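Local structure of pngf-ii (Elizabethkingia meningoseptica, 4R4X) at residues T333-Q338 with S531-G536; P381-T386 with A419-I424. The protein acts as a peptide:N-glycosidase of the PNGase F type, releasing N-linked glycans from glycoproteins. All blocks are in the same frame, centred on the assembly; numbering follows the deposited sequence.

Both contacts are buried, and both involve strand 527-537 of a nine-stranded antiparallel sheet: contact 1 uses it directly, contact 2 bridges over it. The centres of contact 1 and contact 2 lie about 9 Å apart. Contact 1 sets the 3-10 turn that precedes a short helix on a face of that sheet. Contact 2 stays within the sheet, where 381-386 and 419-424 reach each other across the strand that separates them. The chemistry follows the place: contact 2 is made by aliphatic and aromatic side chains, whereas contact 1 mixes leucine and valine methyl groups with a glutamate whose carboxylate finds its charged partner on 419-424.

Contact 1 (T333-Q338 with S531-G536); sequences TELRPQ and SGVLLG
E334 meets L535 where the 3-10 turn 333-335 comes down on strand 531-536, and its side chain changes character along its length. CB leaves the backbone heading for the strand. At chi1 82° CG sits between the backbone N and the carbonyl carbon, and this atom does the apolar work, coming within 3.9 Å of L535 CD1. A bend at chi2 (-82°) carries the carboxylate past L535 to R422 on the neighbouring strand 416-428. At the tip, E334 OE2 forms a salt bridge with R422 NE and also hydrogen-bonds to the hydroxyl of Y498. Two partners, R422 and Y498, thus hold this oxygen.

L535 meets E334 with both branches: CD1 lies against the glutamate methylene, and L535 CD2 stands 4.1 Å from E334 O. The next pair is slacker, with L335 CD2 and V533 CG1 4.4 Å apart. V533 and L535, two residues apart on an extended strand, both point at the turn, and L335 also packs on I297 and L299 of a strand in the same sheet. The turn itself is closed by R336 N donating to T333 O over 3.1 Å. The arrangement is that of a short helical connection that leads from strand 326-331 of the four-stranded sheet to strand 343-350 of the nine-stranded one, and packs on a face of the latter.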
loop_
_atom_site.group_PDB
_atom_site.type_symbol
_atom_site.label_atom_id
_atom_site.label_comp_id
_atom_site.label_asym_id
_atom_site.label_seq_id
_atom_site.Cartn_x
_atom_site.Cartn_y
_atom_site.Cartn_z
ATOM N N THR A 333 -3.758 -2.196 -8.453
ATOM C CA THR A 333 -2.942 -1.965 -9.681
ATOM C C THR A 333 -3.787 -1.991 -10.949
ATOM O O THR A 333 -3.595 -1.163 -11.849
ATOM C CB THR A 333 -1.776 -2.993 -9.745
ATOM O OG1 THR A 333 -0.910 -2.771 -8.619
ATOM C CG2 THR A 333 -0.978 -2.887 -11.044
ATOM N N GLU A 334 -4.776 -2.885 -10.992
ATOM C CA GLU A 334 -5.696 -2.968 -12.130
ATOM C C GLU A 334 -6.601 -1.726 -12.376
ATOM O O GLU A 334 -7.198 -1.599 -13.453
ATOM C CB GLU A 334 -6.563 -4.264 -12.040
ATOM C CG GLU A 334 -7.790 -4.206 -11.134
ATOM C CD GLU A 334 -7.508 -4.429 -9.648
ATOM O OE1 GLU A 334 -6.348 -4.297 -9.212
ATOM O OE2 GLU A 334 -8.463 -4.734 -8.905
ATOM N N LEU A 335 -6.727 -0.833 -11.397
ATOM C CA LEU A 335 -7.522 0.388 -11.586
ATOM C C LEU A 335 -6.692 1.588 -12.053
ATOM O O LEU A 335 -7.209 2.713 -12.168
ATOM C CB LEU A 335 -8.278 0.736 -10.289
ATOM C CG LEU A 335 -9.233 -0.350 -9.786
ATOM C CD1 LEU A 335 -9.834 0.016 -8.438
ATOM C CD2 LEU A 335 -10.316 -0.597 -10.833
ATOM N N ARG A 336 -5.419 1.334 -12.325
ATOM C CA ARG A 336 -4.501 2.339 -12.843
ATOM C C ARG A 336 -5.111 3.214 -13.973
ATOM O O ARG A 336 -5.026 4.423 -13.901
ATOM C CB ARG A 336 -3.190 1.679 -13.301
ATOM C CG ARG A 336 -2.124 2.682 -13.748
ATOM C CD ARG A 336 -0.958 2.025 -14.479
ATOM N NE ARG A 336 -1.428 1.447 -15.735
ATOM C CZ ARG A 336 -1.731 2.161 -16.817
ATOM N NH1 ARG A 336 -1.567 3.483 -16.848
ATOM N NH2 ARG A 336 -2.180 1.532 -17.885
ATOM N N PRO A 337 -5.762 2.602 -14.982
ATOM C CA PRO A 337 -6.342 3.413 -16.068
ATOM C C PRO A 337 -7.403 4.423 -15.616
ATOM O O PRO A 337 -7.566 5.445 -16.260
ATOM C CB PRO A 337 -6.955 2.374 -17.008
ATOM C CG PRO A 337 -6.171 1.127 -16.728
ATOM C CD PRO A 337 -5.925 1.163 -15.237
ATOM N N GLN A 338 -8.107 4.140 -14.525
ATOM C CA GLN A 338 -9.111 5.039 -13.998
ATOM C C GLN A 338 -8.479 6.102 -13.091
ATOM O O GLN A 338 -9.069 7.149 -12.891
ATOM C CB GLN A 338 -10.183 4.224 -13.250
ATOM C CG GLN A 338 -11.377 4.990 -12.703
ATOM C CD GLN A 338 -12.282 5.564 -13.785
ATOM O OE1 GLN A 338 -12.748 6.705 -13.688
ATOM N NE2 GLN A 338 -12.528 4.782 -14.818
ATOM N N SER A 531 -20.434 -5.193 -6.444
ATOM C CA SER A 531 -19.911 -4.303 -7.477
ATOM C C SER A 531 -19.144 -5.064 -8.548
ATOM O O SER A 531 -18.523 -6.115 -8.308
ATOM C CB SER A 531 -19.070 -3.177 -6.873
ATOM O OG SER A 531 -17.800 -3.642 -6.525
ATOM N N GLY A 532 -19.205 -4.506 -9.752
ATOM C CA GLY A 532 -18.589 -5.083 -10.923
ATOM C C GLY A 532 -17.948 -4.032 -11.780
ATOM O O GLY A 532 -18.591 -3.056 -12.167
ATOM N N VAL A 533 -16.657 -4.203 -12.022
ATOM C CA VAL A 533 -15.916 -3.353 -12.904
ATOM C C VAL A 533 -15.371 -4.230 -14.025
ATOM O O VAL A 533 -14.750 -5.260 -13.774
ATOM C CB VAL A 533 -14.765 -2.661 -12.152
ATOM C CG1 VAL A 533 -13.917 -1.848 -13.093
ATOM C CG2 VAL A 533 -15.339 -1.761 -11.068
ATOM N N LEU A 534 -15.613 -3.819 -15.260
ATOM C CA LEU A 534 -15.085 -4.518 -16.423
ATOM C C LEU A 534 -13.658 -4.085 -16.728
ATOM O O LEU A 534 -13.383 -2.908 -16.810
ATOM C CB LEU A 534 -15.987 -4.271 -17.631
ATOM C CG LEU A 534 -15.548 -4.938 -18.931
ATOM C CD1 LEU A 534 -15.599 -6.443 -18.802
ATOM C CD2 LEU A 534 -16.444 -4.489 -20.087
ATOM N N LEU A 535 -12.758 -5.057 -16.866
ATOM C CA LEU A 535 -11.360 -4.822 -17.155
ATOM C C LEU A 535 -11.051 -5.504 -18.474
ATOM O O LEU A 535 -11.693 -6.479 -18.841
ATOM C CB LEU A 535 -10.467 -5.429 -16.092
ATOM C CG LEU A 535 -10.854 -5.135 -14.635
ATOM C CD1 LEU A 535 -10.041 -6.027 -13.719
ATOM C CD2 LEU A 535 -10.636 -3.685 -14.275
ATOM N N GLY A 536 -10.098 -4.962 -19.199
ATOM C CA GLY A 536 -9.638 -5.615 -20.420
ATOM C C GLY A 536 -8.496 -4.877 -21.077
ATOM O O GLY A 536 -8.102 -3.777 -20.658
#

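Contact 2 (P381-T386 with A419-I424); sequences PVFNTT and AQLRYI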
loop_
_atom_site.group_PDB
_atom_site.type_symbol
_atom_site.label_atom_id
_atom_site.label_comp_id
_atom_site.label_asym_id
_atom_site.label_seq_id
_atom_site.Cartn_x
_atom_site.Cartn_y
_atom_site.Cartn_z
ATOM N N PRO A 381 -16.806 0.807 -14.991
ATOM C CA PRO A 381 -17.697 0.419 -13.896
ATOM C C PRO A 381 -19.090 0.115 -14.441
ATOM O O PRO A 381 -19.675 0.976 -15.085
ATOM C CB PRO A 381 -17.750 1.664 -13.013
ATOM C CG PRO A 381 -17.427 2.806 -13.922
ATOM C CD PRO A 381 -16.486 2.247 -14.976
ATOM N N VAL A 382 -19.600 -1.092 -14.208
ATOM C CA VAL A 382 -20.861 -1.526 -14.813
ATOM C C VAL A 382 -22.009 -1.577 -13.815
ATOM O O VAL A 382 -23.127 -1.231 -14.154
ATOM C CB VAL A 382 -20.714 -2.853 -15.587
ATOM C CG1 VAL A 382 -19.879 -2.637 -16.841
ATOM C CG2 VAL A 382 -20.077 -3.931 -14.751
ATOM N N PHE A 383 -21.730 -1.961 -12.568
ATOM C CA PHE A 383 -22.746 -1.900 -11.534
ATOM C C PHE A 383 -22.123 -1.756 -10.161
ATOM O O PHE A 383 -20.949 -2.076 -9.944
ATOM C CB PHE A 383 -23.680 -3.120 -11.555
ATOM C CG PHE A 383 -22.985 -4.439 -11.388
ATOM C CD1 PHE A 383 -22.800 -4.989 -10.143
ATOM C CD2 PHE A 383 -22.600 -5.175 -12.503
ATOM C CE1 PHE A 383 -22.159 -6.207 -9.993
ATOM C CE2 PHE A 383 -21.980 -6.409 -12.370
ATOM C CZ PHE A 383 -21.753 -6.917 -11.110
ATOM N N ASN A 384 -22.938 -1.260 -9.242
ATOM C CA ASN A 384 -22.585 -1.190 -7.829
ATOM C C ASN A 384 -23.862 -1.058 -7.024
ATOM O O ASN A 384 -24.523 -0.013 -7.078
ATOM C CB ASN A 384 -21.675 -0.005 -7.562
ATOM C CG ASN A 384 -20.990 -0.097 -6.209
ATOM O OD1 ASN A 384 -21.488 -0.727 -5.269
ATOM N ND2 ASN A 384 -19.818 0.513 -6.116
ATOM N N THR A 385 -24.226 -2.124 -6.314
ATOM C CA THR A 385 -25.421 -2.117 -5.502
ATOM C C THR A 385 -25.185 -1.629 -4.090
ATOM O O THR A 385 -26.139 -1.404 -3.375
ATOM C CB THR A 385 -26.094 -3.501 -5.411
ATOM O OG1 THR A 385 -25.297 -4.392 -4.611
ATOM C CG2 THR A 385 -26.311 -4.092 -6.825
ATOM N N THR A 386 -23.931 -1.471 -3.690
ATOM C CA THR A 386 -23.615 -1.073 -2.324
ATOM C C THR A 386 -24.158 0.329 -2.006
ATOM O O THR A 386 -23.767 1.315 -2.648
ATOM C CB THR A 386 -22.098 -1.101 -2.078
ATOM O OG1 THR A 386 -21.564 -2.398 -2.403
ATOM C CG2 THR A 386 -21.775 -0.767 -0.608
ATOM N N ALA A 419 -10.874 -9.988 -21.218
ATOM C CA ALA A 419 -11.848 -9.279 -20.420
ATOM C C ALA A 419 -12.065 -9.995 -19.085
ATOM O O ALA A 419 -12.090 -11.212 -19.020
ATOM C CB ALA A 419 -13.178 -9.175 -21.147
ATOM N N GLN A 420 -12.278 -9.216 -18.041
ATOM C CA GLN A 420 -12.544 -9.764 -16.719
ATOM C C GLN A 420 -13.595 -8.915 -16.042
ATOM O O GLN A 420 -13.681 -7.706 -16.305
ATOM C CB GLN A 420 -11.291 -9.728 -15.851
ATOM C CG GLN A 420 -10.122 -10.552 -16.349
ATOM C CD GLN A 420 -8.876 -10.229 -15.559
ATOM O OE1 GLN A 420 -8.945 -9.631 -14.495
ATOM N NE2 GLN A 420 -7.732 -10.617 -16.085
ATOM N N LEU A 421 -14.373 -9.537 -15.155
ATOM C CA LEU A 421 -15.222 -8.790 -14.261
ATOM C C LEU A 421 -14.587 -8.824 -12.886
ATOM O O LEU A 421 -14.441 -9.896 -12.297
ATOM C CB LEU A 421 -16.635 -9.371 -14.198
ATOM C CG LEU A 421 -17.625 -8.554 -13.357
ATOM C CD1 LEU A 421 -17.900 -7.200 -13.983
ATOM C CD2 LEU A 421 -18.943 -9.295 -13.163
ATOM N N ARG A 422 -14.180 -7.651 -12.410
ATOM C CA ARG A 422 -13.720 -7.473 -11.032
ATOM C C ARG A 422 -14.969 -7.375 -10.198
ATOM O O ARG A 422 -15.732 -6.418 -10.332
ATOM C CB ARG A 422 -12.887 -6.201 -10.900
ATOM C CG ARG A 422 -12.377 -5.878 -9.493
ATOM C CD ARG A 422 -11.674 -4.530 -9.530
ATOM N NE ARG A 422 -11.128 -4.077 -8.248
ATOM C CZ ARG A 422 -11.751 -3.287 -7.376
ATOM N NH1 ARG A 422 -11.116 -2.915 -6.279
ATOM N NH2 ARG A 422 -12.990 -2.868 -7.577
ATOM N N TYR A 423 -15.181 -8.374 -9.352
ATOM C CA TYR A 423 -16.468 -8.586 -8.708
ATOM C C TYR A 423 -16.282 -8.703 -7.201
ATOM O O TYR A 423 -15.551 -9.582 -6.719
ATOM C CB TYR A 423 -17.111 -9.855 -9.249
ATOM C CG TYR A 423 -18.481 -10.196 -8.696
ATOM C CD1 TYR A 423 -19.592 -9.423 -9.012
ATOM C CD2 TYR A 423 -18.677 -11.325 -7.904
ATOM C CE1 TYR A 423 -20.856 -9.747 -8.532
ATOM C CE2 TYR A 423 -19.941 -11.679 -7.452
ATOM C CZ TYR A 423 -21.026 -10.883 -7.765
ATOM O OH TYR A 423 -22.281 -11.179 -7.286
ATOM N N ILE A 424 -16.897 -7.772 -6.485
ATOM C CA ILE A 424 -16.892 -7.753 -5.015
ATOM C C ILE A 424 -18.289 -8.052 -4.525
ATOM O O ILE A 424 -19.221 -7.328 -4.843
ATOM C CB ILE A 424 -16.431 -6.397 -4.456
ATOM C CG1 ILE A 424 -15.078 -6.029 -5.047
ATOM C CG2 ILE A 424 -16.327 -6.443 -2.927
ATOM C CD1 ILE A 424 -14.575 -4.651 -4.651
#
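F383 and Y423 meet rim to rim in the tighter part of this contact. F383 CZ lies 3.9 Å from Y423 CD1, and F383 CE1 is 4.0 Å from Y423 CE1, with the tyrosine carbons at the edge of the phenylalanine ring. The two ring planes are inclined by about 66°, but neither ring offers the other its face, so the pair touches without stacking. L421 CD2 completes the cluster, also at the phenylalanine edge, 4.2 Å from F383 CZ.

The segments are second neighbours in the antiparallel sheet. With strand 527-537 between them, the short strand segments run in the same general direction, 24° from parallel, and their axes come no closer than 9.1 Å. V382 and F383 both face G532 of that strand in a classic beta bulge. With chi1 at 58°, the F383 ring is laid over the intervening strand, and G532 CA sits over a ring face, 3.7 Å from F383 CZ.

Away from the rings the fit is sparser: V382 joins in through a single methyl, V382 CG2 to L421 CD1 at 4.0 Å. The tyrosine hydroxyl is engaged elsewhere, by N442 OD1. Past the bulge the first segment turns out of the strand, and there N384 OD1 accepts from T386 N at 3.0 Å, forming an Asx turn, while N384 ND2 binds F296 O.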